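Local coordinates for protein beta-catenin homolog sys-1 (Caenorhabditis elegans, PDB 3C2G) that acts as a beta-catenin in asymmetric Wnt signalling, binding the TCF transcription factor POP-1 and coregulating its target genes, at residues Ile209-Pro214 with Pro220-Ile225; Lys227-Met232 with Asp278-Ser283; Arg195-Ile198 with Arg203-Asp206; Asp265-Leu270 with Cys305-Gln310; Ala189-Phe194 with Ile260-Asp265. All blocks are in the same frame, centred on the assembly; numbering follows the deposited sequence.

Interaction 1 of 5, residues Ile209-Pro214 with Pro220-Ile225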
# COMPACT_ATOMS: atom_id res chain seq x y z
N ILE A 209 -1.44 -10.00 16.09
CA ILE A 209 -0.80 -10.98 15.24
C ILE A 209 -0.18 -12.11 16.06
O ILE A 209 -0.58 -13.27 15.94
CB ILE A 209 0.30 -10.32 14.38
CG1 ILE A 209 -0.32 -9.37 13.36
CG2 ILE A 209 1.12 -11.38 13.66
CD1 ILE A 209 0.67 -8.35 12.85
N TRP A 210 0.79 -11.75 16.90
CA TRP A 210 1.67 -12.72 17.51
C TRP A 210 1.19 -13.25 18.86
O TRP A 210 1.62 -14.31 19.29
CB TRP A 210 3.08 -12.15 17.61
CG TRP A 210 3.65 -11.81 16.28
CD1 TRP A 210 3.87 -10.56 15.78
CD2 TRP A 210 4.05 -12.73 15.26
NE1 TRP A 210 4.41 -10.65 14.52
CE2 TRP A 210 4.52 -11.97 14.17
CE3 TRP A 210 4.06 -14.13 15.16
CZ2 TRP A 210 4.99 -12.55 12.99
CZ3 TRP A 210 4.53 -14.71 13.99
CH2 TRP A 210 4.99 -13.92 12.92
N ASN A 211 0.30 -12.51 19.52
CA ASN A 211 -0.20 -12.92 20.84
C ASN A 211 0.95 -13.30 21.77
O ASN A 211 0.90 -14.31 22.47
CB ASN A 211 -1.20 -14.08 20.68
CG ASN A 211 -2.15 -14.23 21.87
OD1 ASN A 211 -1.83 -13.86 23.00
ND2 ASN A 211 -3.33 -14.80 21.61
N ASN A 212 2.01 -12.49 21.75
CA ASN A 212 3.21 -12.73 22.57
C ASN A 212 3.94 -14.06 22.29
O ASN A 212 4.52 -14.65 23.20
CB ASN A 212 2.91 -12.58 24.07
CG ASN A 212 2.68 -11.13 24.49
OD1 ASN A 212 1.63 -10.78 25.02
ND2 ASN A 212 3.68 -10.28 24.23
N ASN A 213 3.91 -14.51 21.04
CA ASN A 213 4.71 -15.67 20.62
C ASN A 213 5.88 -15.23 19.74
O ASN A 213 5.89 -14.11 19.24
CB ASN A 213 3.85 -16.69 19.88
CG ASN A 213 3.01 -17.52 20.83
OD1 ASN A 213 3.21 -18.73 20.97
ND2 ASN A 213 2.06 -16.87 21.50
N PRO A 214 6.89 -16.11 19.56
CA PRO A 214 8.04 -15.73 18.73
C PRO A 214 7.67 -15.47 17.27
O PRO A 214 6.88 -16.23 16.69
CB PRO A 214 8.98 -16.94 18.85
CG PRO A 214 8.52 -17.66 20.08
CD PRO A 214 7.05 -17.47 20.11
N PRO A 220 0.09 -17.66 15.72
CA PRO A 220 -0.79 -18.47 16.55
C PRO A 220 -2.23 -18.44 16.04
O PRO A 220 -2.69 -17.40 15.54
CB PRO A 220 -0.69 -17.79 17.92
CG PRO A 220 -0.33 -16.39 17.62
CD PRO A 220 0.57 -16.46 16.42
N PRO A 221 -2.93 -19.59 16.15
CA PRO A 221 -4.35 -19.72 15.78
C PRO A 221 -5.26 -18.81 16.61
O PRO A 221 -6.39 -18.57 16.21
CB PRO A 221 -4.67 -21.18 16.08
CG PRO A 221 -3.56 -21.65 16.99
CD PRO A 221 -2.36 -20.87 16.60
N THR A 222 -4.75 -18.30 17.73
CA THR A 222 -5.49 -17.35 18.56
C THR A 222 -5.40 -15.93 18.02
O THR A 222 -6.14 -15.04 18.43
CB THR A 222 -5.01 -17.36 20.04
OG1 THR A 222 -3.59 -17.17 20.08
CG2 THR A 222 -5.37 -18.67 20.73
N GLY A 223 -4.46 -15.71 17.10
CA GLY A 223 -4.23 -14.39 16.55
C GLY A 223 -4.97 -14.12 15.26
O GLY A 223 -5.60 -15.01 14.68
N LEU A 224 -4.86 -12.89 14.79
CA LEU A 224 -5.69 -12.41 13.70
C LEU A 224 -5.31 -12.88 12.31
O LEU A 224 -6.15 -12.86 11.41
CB LEU A 224 -5.80 -10.88 13.73
CG LEU A 224 -6.74 -10.33 14.79
CD1 LEU A 224 -7.13 -8.94 14.39
CD2 LEU A 224 -7.98 -11.19 14.95
N ILE A 225 -4.07 -13.29 12.10
CA ILE A 225 -3.70 -13.73 10.79
C ILE A 225 -4.48 -15.00 10.44
O ILE A 225 -5.10 -15.08 9.38
CB ILE A 225 -2.17 -13.89 10.63
CG1 ILE A 225 -1.50 -12.51 10.68
CG2 ILE A 225 -1.83 -14.58 9.33
CD1 ILE A 225 -0.01 -12.52 10.40
O HOH W 1 -2.22 -14.89 13.97

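Interaction 2 of 5, residues Lys227-Met232 with Asp278-Ser283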
# COMPACT_ATOMS: atom_id res chain seq x y z
N LYS A 227 -7.19 -16.11 11.90
CA LYS A 227 -8.61 -15.84 12.00
C LYS A 227 -9.13 -15.08 10.79
O LYS A 227 -10.13 -15.49 10.18
CB LYS A 227 -8.93 -15.08 13.28
CG LYS A 227 -8.90 -15.92 14.54
CD LYS A 227 -9.52 -15.09 15.66
CE LYS A 227 -9.17 -15.59 17.04
NZ LYS A 227 -10.19 -15.09 18.00
N LEU A 228 -8.45 -14.00 10.43
CA LEU A 228 -8.86 -13.21 9.29
C LEU A 228 -8.82 -14.01 7.99
O LEU A 228 -9.70 -13.85 7.14
CB LEU A 228 -8.09 -11.90 9.22
CG LEU A 228 -8.49 -10.93 10.35
CD1 LEU A 228 -7.67 -9.63 10.29
CD2 LEU A 228 -10.00 -10.62 10.32
N ASN A 229 -7.82 -14.90 7.85
CA ASN A 229 -7.74 -15.79 6.71
C ASN A 229 -8.92 -16.74 6.61
O ASN A 229 -9.43 -16.96 5.52
CB ASN A 229 -6.44 -16.61 6.69
CG ASN A 229 -5.24 -15.81 6.17
OD1 ASN A 229 -5.40 -14.71 5.63
ND2 ASN A 229 -4.05 -16.37 6.33
N ALA A 230 -9.35 -17.31 7.73
CA ALA A 230 -10.45 -18.26 7.69
C ALA A 230 -11.79 -17.55 7.40
O ALA A 230 -12.68 -18.13 6.79
CB ALA A 230 -10.51 -19.07 8.96
N VAL A 231 -11.87 -16.29 7.80
CA VAL A 231 -13.03 -15.45 7.52
C VAL A 231 -13.12 -15.09 6.03
O VAL A 231 -14.19 -15.18 5.42
CB VAL A 231 -13.05 -14.17 8.43
CG1 VAL A 231 -14.11 -13.18 7.99
CG2 VAL A 231 -13.24 -14.55 9.90
N MSE A 232 -12.00 -14.66 5.46
CA MSE A 232 -11.86 -14.47 4.01
C MSE A 232 -12.41 -15.69 3.26
O MSE A 232 -13.23 -15.57 2.35
CB MSE A 232 -10.38 -14.38 3.66
CG MSE A 232 -9.80 -13.04 3.24
SE MSE A 232 -8.00 -13.50 2.49
CE MSE A 232 -8.60 -14.97 1.38
N ASP A 278 5.85 -11.87 6.42
CA ASP A 278 6.39 -13.25 6.34
C ASP A 278 5.51 -14.24 7.11
O ASP A 278 5.30 -15.36 6.65
CB ASP A 278 7.86 -13.32 6.78
CG ASP A 278 8.83 -12.95 5.64
OD1 ASP A 278 8.88 -13.67 4.62
OD2 ASP A 278 9.55 -11.93 5.76
N GLY A 279 4.96 -13.81 8.25
CA GLY A 279 4.00 -14.64 8.99
C GLY A 279 2.76 -14.95 8.16
O GLY A 279 2.28 -16.08 8.14
N PHE A 280 2.27 -13.94 7.46
CA PHE A 280 1.10 -14.05 6.62
C PHE A 280 1.36 -15.02 5.45
O PHE A 280 0.53 -15.90 5.13
CB PHE A 280 0.73 -12.65 6.12
CG PHE A 280 -0.48 -12.61 5.24
CD1 PHE A 280 -1.74 -12.89 5.74
CD2 PHE A 280 -0.35 -12.26 3.89
CE1 PHE A 280 -2.86 -12.84 4.92
CE2 PHE A 280 -1.47 -12.20 3.06
CZ PHE A 280 -2.72 -12.49 3.58
N VAL A 281 2.53 -14.89 4.84
CA VAL A 281 2.88 -15.77 3.74
C VAL A 281 3.08 -17.22 4.20
O VAL A 281 2.69 -18.13 3.49
CB VAL A 281 4.09 -15.25 2.96
CG1 VAL A 281 4.55 -16.26 1.89
CG2 VAL A 281 3.76 -13.88 2.34
N ARG A 282 3.65 -17.44 5.38
CA ARG A 282 3.79 -18.81 5.90
C ARG A 282 2.44 -19.42 6.30
O ARG A 282 2.30 -20.63 6.41
CB ARG A 282 4.81 -18.87 7.06
CG ARG A 282 6.21 -18.28 6.73
CD ARG A 282 7.29 -18.40 7.85
NE ARG A 282 6.80 -18.14 9.22
CZ ARG A 282 6.93 -16.99 9.89
NH1 ARG A 282 7.52 -15.92 9.36
NH2 ARG A 282 6.45 -16.90 11.13
N SER A 283 1.43 -18.58 6.51
CA SER A 283 0.09 -19.07 6.85
C SER A 283 -0.79 -19.20 5.59
O SER A 283 -2.00 -19.35 5.69
CB SER A 283 -0.57 -18.15 7.85
OG SER A 283 0.37 -17.75 8.84

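Interaction 3 of 5, residues Arg195-Ile198 with Arg203-Asp206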
# COMPACT_ATOMS: atom_id res chain seq x y z
N ARG A 195 -10.07 -1.10 13.38
CA ARG A 195 -9.29 -0.09 12.69
C ARG A 195 -8.91 1.03 13.64
O ARG A 195 -7.78 1.50 13.64
CB ARG A 195 -10.07 0.45 11.50
CG ARG A 195 -9.33 1.50 10.69
CD ARG A 195 -10.16 1.99 9.52
NE ARG A 195 -9.41 2.92 8.67
CZ ARG A 195 -8.70 2.56 7.62
NH1 ARG A 195 -8.63 1.28 7.26
NH2 ARG A 195 -8.05 3.47 6.91
N PHE A 196 -9.87 1.43 14.47
CA PHE A 196 -9.74 2.59 15.33
C PHE A 196 -8.74 2.39 16.47
O PHE A 196 -7.94 3.27 16.75
CB PHE A 196 -11.13 2.99 15.86
CG PHE A 196 -11.12 4.16 16.80
CD1 PHE A 196 -10.92 5.46 16.33
CD2 PHE A 196 -11.34 3.96 18.17
CE1 PHE A 196 -10.91 6.55 17.21
CE2 PHE A 196 -11.34 5.05 19.05
CZ PHE A 196 -11.13 6.34 18.57
N ILE A 197 -8.78 1.23 17.13
CA ILE A 197 -7.89 0.98 18.26
C ILE A 197 -6.48 0.60 17.82
O ILE A 197 -5.51 0.76 18.57
CB ILE A 197 -8.44 -0.10 19.24
CG1 ILE A 197 -8.54 -1.46 18.56
CG2 ILE A 197 -9.79 0.32 19.84
CD1 ILE A 197 -8.94 -2.58 19.50
N ILE A 198 -6.37 0.09 16.59
CA ILE A 198 -5.10 -0.35 16.03
C ILE A 198 -4.32 0.84 15.50
O ILE A 198 -3.10 0.82 15.49
CB ILE A 198 -5.36 -1.36 14.89
CG1 ILE A 198 -5.55 -2.76 15.46
CG2 ILE A 198 -4.26 -1.35 13.86
CD1 ILE A 198 -6.23 -3.72 14.49
N ARG A 203 2.41 -1.80 18.66
CA ARG A 203 2.44 -3.00 19.50
C ARG A 203 1.09 -3.67 19.61
O ARG A 203 1.03 -4.87 19.90
CB ARG A 203 3.07 -2.75 20.89
CG ARG A 203 2.45 -1.66 21.73
CD ARG A 203 3.40 -1.28 22.88
NE ARG A 203 3.23 0.13 23.27
CZ ARG A 203 2.45 0.55 24.26
NH1 ARG A 203 1.78 -0.32 25.02
NH2 ARG A 203 2.36 1.85 24.52
N LEU A 204 0.02 -2.93 19.37
CA LEU A 204 -1.30 -3.54 19.38
C LEU A 204 -1.45 -4.45 18.17
O LEU A 204 -2.05 -5.53 18.26
CB LEU A 204 -2.42 -2.51 19.46
CG LEU A 204 -3.74 -3.04 20.04
CD1 LEU A 204 -3.53 -3.72 21.38
CD2 LEU A 204 -4.77 -1.94 20.17
N LYS A 205 -0.87 -4.03 17.06
CA LYS A 205 -0.80 -4.85 15.86
C LYS A 205 -0.09 -6.16 16.16
O LYS A 205 -0.61 -7.24 15.86
CB LYS A 205 -0.10 -4.10 14.73
CG LYS A 205 -0.92 -2.96 14.18
CD LYS A 205 -0.14 -2.15 13.19
CE LYS A 205 -0.85 -0.87 12.83
NZ LYS A 205 -0.07 -0.13 11.81
N ASP A 206 1.07 -6.05 16.80
CA ASP A 206 1.87 -7.21 17.20
C ASP A 206 1.20 -8.05 18.26
O ASP A 206 1.45 -9.25 18.35
CB ASP A 206 3.25 -6.78 17.68
CG ASP A 206 4.18 -6.44 16.55
OD1 ASP A 206 3.86 -6.76 15.38
OD2 ASP A 206 5.24 -5.85 16.82

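Interaction 4 of 5, residues Asp265-Leu270 with Cys305-Gln310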
# COMPACT_ATOMS: atom_id res chain seq x y z
N ASP A 265 -8.63 -4.95 4.00
CA ASP A 265 -8.23 -3.66 4.56
C ASP A 265 -7.61 -3.80 5.95
O ASP A 265 -6.59 -3.18 6.23
CB ASP A 265 -9.44 -2.71 4.61
CG ASP A 265 -9.07 -1.31 5.13
OD1 ASP A 265 -8.19 -0.65 4.53
OD2 ASP A 265 -9.67 -0.88 6.14
N LEU A 266 -8.20 -4.62 6.82
CA LEU A 266 -7.68 -4.82 8.17
C LEU A 266 -6.29 -5.53 8.16
O LEU A 266 -5.34 -5.05 8.80
CB LEU A 266 -8.69 -5.55 9.05
CG LEU A 266 -8.35 -5.75 10.53
CD1 LEU A 266 -7.94 -4.45 11.23
CD2 LEU A 266 -9.51 -6.43 11.29
N LEU A 267 -6.17 -6.63 7.42
CA LEU A 267 -4.86 -7.26 7.20
C LEU A 267 -3.80 -6.29 6.67
O LEU A 267 -2.67 -6.30 7.12
CB LEU A 267 -5.00 -8.44 6.25
CG LEU A 267 -5.69 -9.63 6.88
CD1 LEU A 267 -6.22 -10.52 5.79
CD2 LEU A 267 -4.75 -10.34 7.84
N GLY A 268 -4.18 -5.44 5.72
CA GLY A 268 -3.31 -4.36 5.29
C GLY A 268 -2.78 -3.52 6.45
O GLY A 268 -1.59 -3.21 6.50
N LEU A 269 -3.65 -3.16 7.40
CA LEU A 269 -3.20 -2.37 8.53
C LEU A 269 -2.35 -3.15 9.51
O LEU A 269 -1.44 -2.59 10.11
CB LEU A 269 -4.37 -1.71 9.24
CG LEU A 269 -4.27 -0.20 9.03
CD1 LEU A 269 -5.58 0.39 8.45
CD2 LEU A 269 -3.82 0.49 10.34
N LEU A 270 -2.65 -4.43 9.68
CA LEU A 270 -1.92 -5.22 10.66
C LEU A 270 -0.50 -5.53 10.23
O LEU A 270 0.42 -5.52 11.04
CB LEU A 270 -2.65 -6.53 10.94
CG LEU A 270 -3.85 -6.46 11.87
CD1 LEU A 270 -4.64 -7.75 11.74
CD2 LEU A 270 -3.38 -6.24 13.31
N CYS A 305 -5.70 -7.37 -4.59
CA CYS A 305 -4.46 -7.08 -5.30
C CYS A 305 -3.59 -6.04 -4.58
O CYS A 305 -2.36 -6.14 -4.58
CB CYS A 305 -4.74 -6.72 -6.76
SG CYS A 305 -5.39 -8.17 -7.71
N LYS A 306 -4.25 -5.06 -3.95
CA LYS A 306 -3.60 -4.07 -3.08
C LYS A 306 -2.82 -4.74 -1.95
O LYS A 306 -1.67 -4.39 -1.67
CB LYS A 306 -4.66 -3.14 -2.49
CG LYS A 306 -4.14 -1.89 -1.79
CD LYS A 306 -5.29 -1.24 -0.97
CE LYS A 306 -4.93 0.15 -0.38
NZ LYS A 306 -3.60 0.22 0.32
N LEU A 307 -3.44 -5.73 -1.30
CA LEU A 307 -2.80 -6.48 -0.25
C LEU A 307 -1.66 -7.39 -0.78
O LEU A 307 -0.62 -7.52 -0.14
CB LEU A 307 -3.84 -7.30 0.53
CG LEU A 307 -3.35 -8.09 1.75
CD1 LEU A 307 -2.71 -7.22 2.83
CD2 LEU A 307 -4.46 -8.97 2.35
N LEU A 308 -1.86 -8.01 -1.94
CA LEU A 308 -0.82 -8.76 -2.60
C LEU A 308 0.40 -7.88 -2.83
O LEU A 308 1.51 -8.27 -2.51
CB LEU A 308 -1.30 -9.33 -3.93
CG LEU A 308 -2.13 -10.61 -3.83
CD1 LEU A 308 -2.61 -11.03 -5.21
CD2 LEU A 308 -1.35 -11.72 -3.18
N LEU A 309 0.17 -6.68 -3.36
CA LEU A 309 1.24 -5.73 -3.56
C LEU A 309 2.02 -5.54 -2.26
O LEU A 309 3.25 -5.59 -2.24
CB LEU A 309 0.68 -4.39 -4.05
CG LEU A 309 1.69 -3.31 -4.40
CD1 LEU A 309 2.62 -3.77 -5.54
CD2 LEU A 309 1.02 -1.95 -4.72
N GLN A 310 1.30 -5.38 -1.16
CA GLN A 310 1.90 -4.99 0.09
C GLN A 310 2.81 -6.07 0.66
O GLN A 310 3.74 -5.76 1.37
CB GLN A 310 0.80 -4.69 1.09
CG GLN A 310 1.24 -3.87 2.28
CD GLN A 310 0.09 -3.60 3.24
OE1 GLN A 310 -0.99 -3.19 2.81
NE2 GLN A 310 0.32 -3.84 4.54

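Interaction 5 of 5, residues Ala189-Phe194 with Ile260-Asp265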
# COMPACT_ATOMS: atom_id res chain seq x y z
N ALA A 189 -19.30 -2.71 11.85
CA ALA A 189 -18.74 -1.89 12.91
C ALA A 189 -17.59 -2.56 13.65
O ALA A 189 -16.72 -1.89 14.17
CB ALA A 189 -19.83 -1.48 13.90
N ILE A 190 -17.60 -3.89 13.70
CA ILE A 190 -16.48 -4.64 14.25
C ILE A 190 -15.17 -4.27 13.56
O ILE A 190 -14.13 -4.19 14.21
CB ILE A 190 -16.73 -6.16 14.19
CG1 ILE A 190 -17.73 -6.55 15.27
CG2 ILE A 190 -15.45 -6.93 14.40
CD1 ILE A 190 -18.61 -7.71 14.91
N PHE A 191 -15.22 -3.99 12.26
CA PHE A 191 -14.04 -3.54 11.54
C PHE A 191 -13.67 -2.12 11.90
O PHE A 191 -12.50 -1.83 12.15
CB PHE A 191 -14.22 -3.71 10.02
CG PHE A 191 -14.28 -5.15 9.59
CD1 PHE A 191 -13.11 -5.89 9.47
CD2 PHE A 191 -15.51 -5.77 9.35
CE1 PHE A 191 -13.16 -7.23 9.08
CE2 PHE A 191 -15.57 -7.10 8.97
CZ PHE A 191 -14.39 -7.84 8.83
N ILE A 192 -14.66 -1.23 11.92
CA ILE A 192 -14.44 0.18 12.30
C ILE A 192 -13.70 0.30 13.62
O ILE A 192 -12.74 1.05 13.72
CB ILE A 192 -15.78 0.95 12.35
CG1 ILE A 192 -16.49 0.89 10.98
CG2 ILE A 192 -15.57 2.39 12.79
CD1 ILE A 192 -15.66 1.44 9.79
N ILE A 193 -14.11 -0.49 14.61
CA ILE A 193 -13.51 -0.46 15.94
C ILE A 193 -12.08 -1.00 15.96
O ILE A 193 -11.19 -0.38 16.54
CB ILE A 193 -14.40 -1.23 16.97
CG1 ILE A 193 -15.77 -0.57 17.07
CG2 ILE A 193 -13.73 -1.28 18.33
CD1 ILE A 193 -16.87 -1.49 17.52
N PHE A 194 -11.85 -2.16 15.35
CA PHE A 194 -10.50 -2.69 15.17
C PHE A 194 -9.60 -1.67 14.47
O PHE A 194 -8.51 -1.37 14.95
CB PHE A 194 -10.50 -4.00 14.38
CG PHE A 194 -10.58 -5.21 15.25
CD1 PHE A 194 -9.61 -5.45 16.22
CD2 PHE A 194 -11.62 -6.12 15.11
CE1 PHE A 194 -9.67 -6.57 17.05
CE2 PHE A 194 -11.69 -7.25 15.93
CZ PHE A 194 -10.71 -7.47 16.90
N ILE A 260 -15.31 -9.46 3.05
CA ILE A 260 -14.02 -9.82 2.46
C ILE A 260 -13.12 -8.58 2.25
O ILE A 260 -11.92 -8.60 2.53
CB ILE A 260 -14.22 -10.57 1.13
CG1 ILE A 260 -14.79 -11.96 1.40
CG2 ILE A 260 -12.92 -10.63 0.32
CD1 ILE A 260 -15.57 -12.49 0.22
N ILE A 261 -13.72 -7.51 1.74
CA ILE A 261 -13.01 -6.27 1.48
C ILE A 261 -12.47 -5.63 2.77
O ILE A 261 -11.33 -5.20 2.81
CB ILE A 261 -13.89 -5.28 0.69
CG1 ILE A 261 -14.13 -5.83 -0.73
CG2 ILE A 261 -13.27 -3.90 0.66
CD1 ILE A 261 -15.09 -5.03 -1.60
N ARG A 262 -13.28 -5.61 3.81
CA ARG A 262 -12.81 -5.06 5.08
C ARG A 262 -11.77 -5.97 5.75
O ARG A 262 -10.93 -5.49 6.51
CB ARG A 262 -14.00 -4.79 6.02
CG ARG A 262 -14.90 -3.62 5.56
CD ARG A 262 -16.08 -3.46 6.54
NE ARG A 262 -17.07 -2.46 6.12
CZ ARG A 262 -17.28 -1.30 6.74
NH1 ARG A 262 -16.57 -0.96 7.81
NH2 ARG A 262 -18.22 -0.47 6.28
N THR A 263 -11.83 -7.27 5.49
CA THR A 263 -10.79 -8.17 5.96
C THR A 263 -9.47 -7.90 5.24
O THR A 263 -8.42 -7.91 5.88
CB THR A 263 -11.20 -9.62 5.80
OG1 THR A 263 -12.36 -9.86 6.61
CG2 THR A 263 -10.09 -10.56 6.23
N PHE A 264 -9.52 -7.63 3.94
CA PHE A 264 -8.32 -7.23 3.21
C PHE A 264 -7.76 -5.94 3.79
O PHE A 264 -6.56 -5.83 4.05
CB PHE A 264 -8.59 -7.05 1.70
CG PHE A 264 -8.80 -8.34 0.91
CD1 PHE A 264 -8.18 -9.53 1.29
CD2 PHE A 264 -9.60 -8.34 -0.23
CE1 PHE A 264 -8.37 -10.70 0.53
CE2 PHE A 264 -9.80 -9.50 -0.99
CZ PHE A 264 -9.18 -10.68 -0.61
N ASP A 265 -8.63 -4.95 4.00
CA ASP A 265 -8.23 -3.66 4.56
C ASP A 265 -7.61 -3.80 5.95
O ASP A 265 -6.59 -3.18 6.23
CB ASP A 265 -9.44 -2.71 4.61
CG ASP A 265 -9.07 -1.31 5.13
OD1 ASP A 265 -8.19 -0.65 4.53
OD2 ASP A 265 -9.67 -0.88 6.14

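Interaction 1 of 5, residues Ile209-Pro214 with Pro220-Ile225
One water molecule is gripped by three backbone groups: it donates to I209 O and to P220 O, at 3.0 Å each, and accepts from I225 N at 3.1 Å. It thereby links the last turn of helix 202-210 to the first turn of helix 224-239, whose N-cap position is G223. P220 fills the corner beside it. Its CG lies 3.3 Å from W210 O and its CD 3.4 Å from I209 O, so the pyrrolidine ring rests on two carbonyl oxygens of the ending helix. Deeper in, CG2 of I209 meets CD1 of I225 at 3.6 Å, the two side chains passing at a slant; A276 and F280 of helix 274-282 close over this apolar side. Toward the surface, N211 ND2 gives a strongly bent, weak hydrogen bond to T222 OG1 (2.8 Å, 122° at the hydrogen). T222 turns this hydroxyl between its own backbone N and carbonyl carbon (chi1 53°). N211 itself leaves the helix with positive phi inside a type I' turn from W210 to N213, and N213 ND2 braces that turn from above the carbonyl plane of N211, 3.0 Å from N211 O. This is an inter-helix corner of the armadillo domain. Its polar link runs mainly through main-chain groups: the water occupies two carbonyl oxygens and one N-H, beside the direct backbone bond between L224 and F208.

Interaction 2 of 5, residues Lys227-Met232 with Asp278-Ser283
N229 reaches from helix 224-239 toward F280 and S283 at the end of helix 274-282. Its CB points at the other helix, and CG, anti to the carbonyl carbon (chi1 -80°), continues in that direction until it lies 4.0 Å from F280 CE1. At the tip the amide splits its contacts. OD1 comes up to the rim of the phenyl ring, near the ring plane, and sits 3.2 Å from CE1, where a slightly positive aromatic C-H probably makes a mild electrostatic match for the oxygen. The amide and ring planes are 51° apart, so the amide neither stacks on the ring nor lies flat with it. Contacts between helices such as these build the superhelical armadillo domain, and here the meeting is narrow, with no backbone-to-backbone contact: the nearest CA atoms, those of N229 and S283, are 8.5 Å apart. The other branch, ND2, faces S283 O at 3.7 Å, too long for a hydrogen bond, and stands 4.2 Å from S283 CB. S283 is the first residue past the helix; its OG turns back to bond G279 O at 2.6 Å, within its own segment. F280 brings its ring across with CG anti to the backbone N (chi1 -180°), and I225 and I289 pack against the same phenyl group.

Interaction 3 of 5, residues Arg195-Ile198 with Arg203-Asp206
I198, L204 and K205 carry this contact between two consecutive helices joined by a short link. L204 points straight at the end of helix 189-198. Its CD2 methyl settles on the backbone there, 3.2 Å from I197 O, and also brushes I197 CG1 at 4.1 Å, the two side chains slanting past each other. I198 uses a single branch: CG2, which stands anti to the backbone N because CG1 lies beside that nitrogen (chi1 -84°), meets the aliphatic part of K205, with CE at 3.6 Å and CG at 3.7 Å from this methyl. The lysine chain, extended beyond CG, crosses I198 at about a right angle, so that hydrocarbon packs on hydrocarbon while the ammonium group is carried past the isoleucine to a weak hydrogen bond with L269 O. The nearest CA atoms, those of I198 and L204, are 6.0 Å apart. This is a corner between consecutive helices of the armadillo domain, whose fold is a superhelix of short helices. I197 looks toward helix 154-164, where it meets L164, and F208, one turn further along helix 202-210, touches both isoleucines. I198 in turn packs on L266, L269 and L270, wedging the corner against helix 251-270.

Interaction 4 of 5, residues Asp265-Leu270 with Cys305-Gln310
Q310 and G268 make the one polar link: Q310 NE2 donates to G268 O at 2.8 Å. The bond is nearly straight, 172° at the hydrogen, and the nitrogen stands in the carbonyl plane on a lone pair of the oxygen, which itself lies close to the plane of the amide. Q310 OE1 turns to the glycine as well, 3.6 Å from G268 CA. Beside this bond L307 spreads its two methyls: CD1 lies on the glycine backbone, 3.7 Å from G268 N, and CD2 meets L267 CB at 4.0 Å. With no side chain at G268, leucine methyl and glutamine amide can both come down on bare main chain. The two helices run nearly parallel, which brings these groups together; the axes of the two segments approach to 9.7 Å at 17°. Q310 places CG anti to the backbone N (chi1 -162°) and stays extended beyond it, which carries the amide across to G268. Further out, L307 rests on I289, and L267 packs on L228 of helix 224-239. On helix 298-311, L309 packs on an aromatic side chain of the bound POP-1 peptide and Q310 on its backbone, consistent with the ligand-binding groove of the armadillo domain. NE2 makes a second, weak bond to L271 O. With both partners being carbonyl oxygens near the end of helix 251-270, the amide is held with its nitrogen toward that end, and the same residue that meets the peptide is tied to the neighbouring helix.

Interaction 5 of 5, residues Ala189-Phe194 with Ile260-Asp265
Helices 189-198 and 251-270 run almost parallel here, the axes of the two segments 10.5 Å apart and inclined by 10°, with the CA atoms of F191 and R262 nearest at 6.7 Å. F191 and R262 point at each other and fill the gap. The arginine lays its aliphatic stem on the phenyl ring: CB sits over the centre of one face, 3.6 Å from the centroid and 13° off the normal, a CH-pi contact, and CD follows at 3.7 Å from F191 CD2. CG stands anti to the carbonyl carbon and the chain stays extended to NE, which carries the guanidinium beyond the ring; its plane is turned 43° from that of the phenyl, so the two do not stack. There it meets I192, whose CD1 methyl lies in the guanidinium plane at its edge, 3.2 Å from NH1. At the far end of the phenyl ring, T263 OG1 approaches F191 CZ obliquely at 3.6 Å, while the threonine hydroxyl is hydrogen-bonded to V259 O in its own helix. The pair thus joins helices 189-198 and 251-270 of the armadillo superhelix by an aromatic ring with an arginine stem laid on one face. Behind them, helix 189-198 rests on helix 134-150 through I192 and I193, T263 and F264 reach L228 and M232 of helix 224-239, and F264 also touches L307 of helix 298-311.

Overall arrangement
All five contacts belong to one stretch of the armadillo superhelix, with centres between 11 and 18 Å apart. Helix 251-270 carries interactions 4 and 5, which share D265 and lie about 12 Å apart between centres. D265 OD2 also forms a salt bridge of 2.6 Å with R195 NH1, tying both to interaction 3. Interactions 1 and 2 follow each other on helix 224-239 and touch through I225, which packs on F280 and S283. L228 then joins interaction 2 to interaction 4 by meeting L266, L267 and L270. Of the five, interaction 4 reaches the bound POP-1 peptide, through L309 and Q310; it lies about 7 Å from the chain's centre.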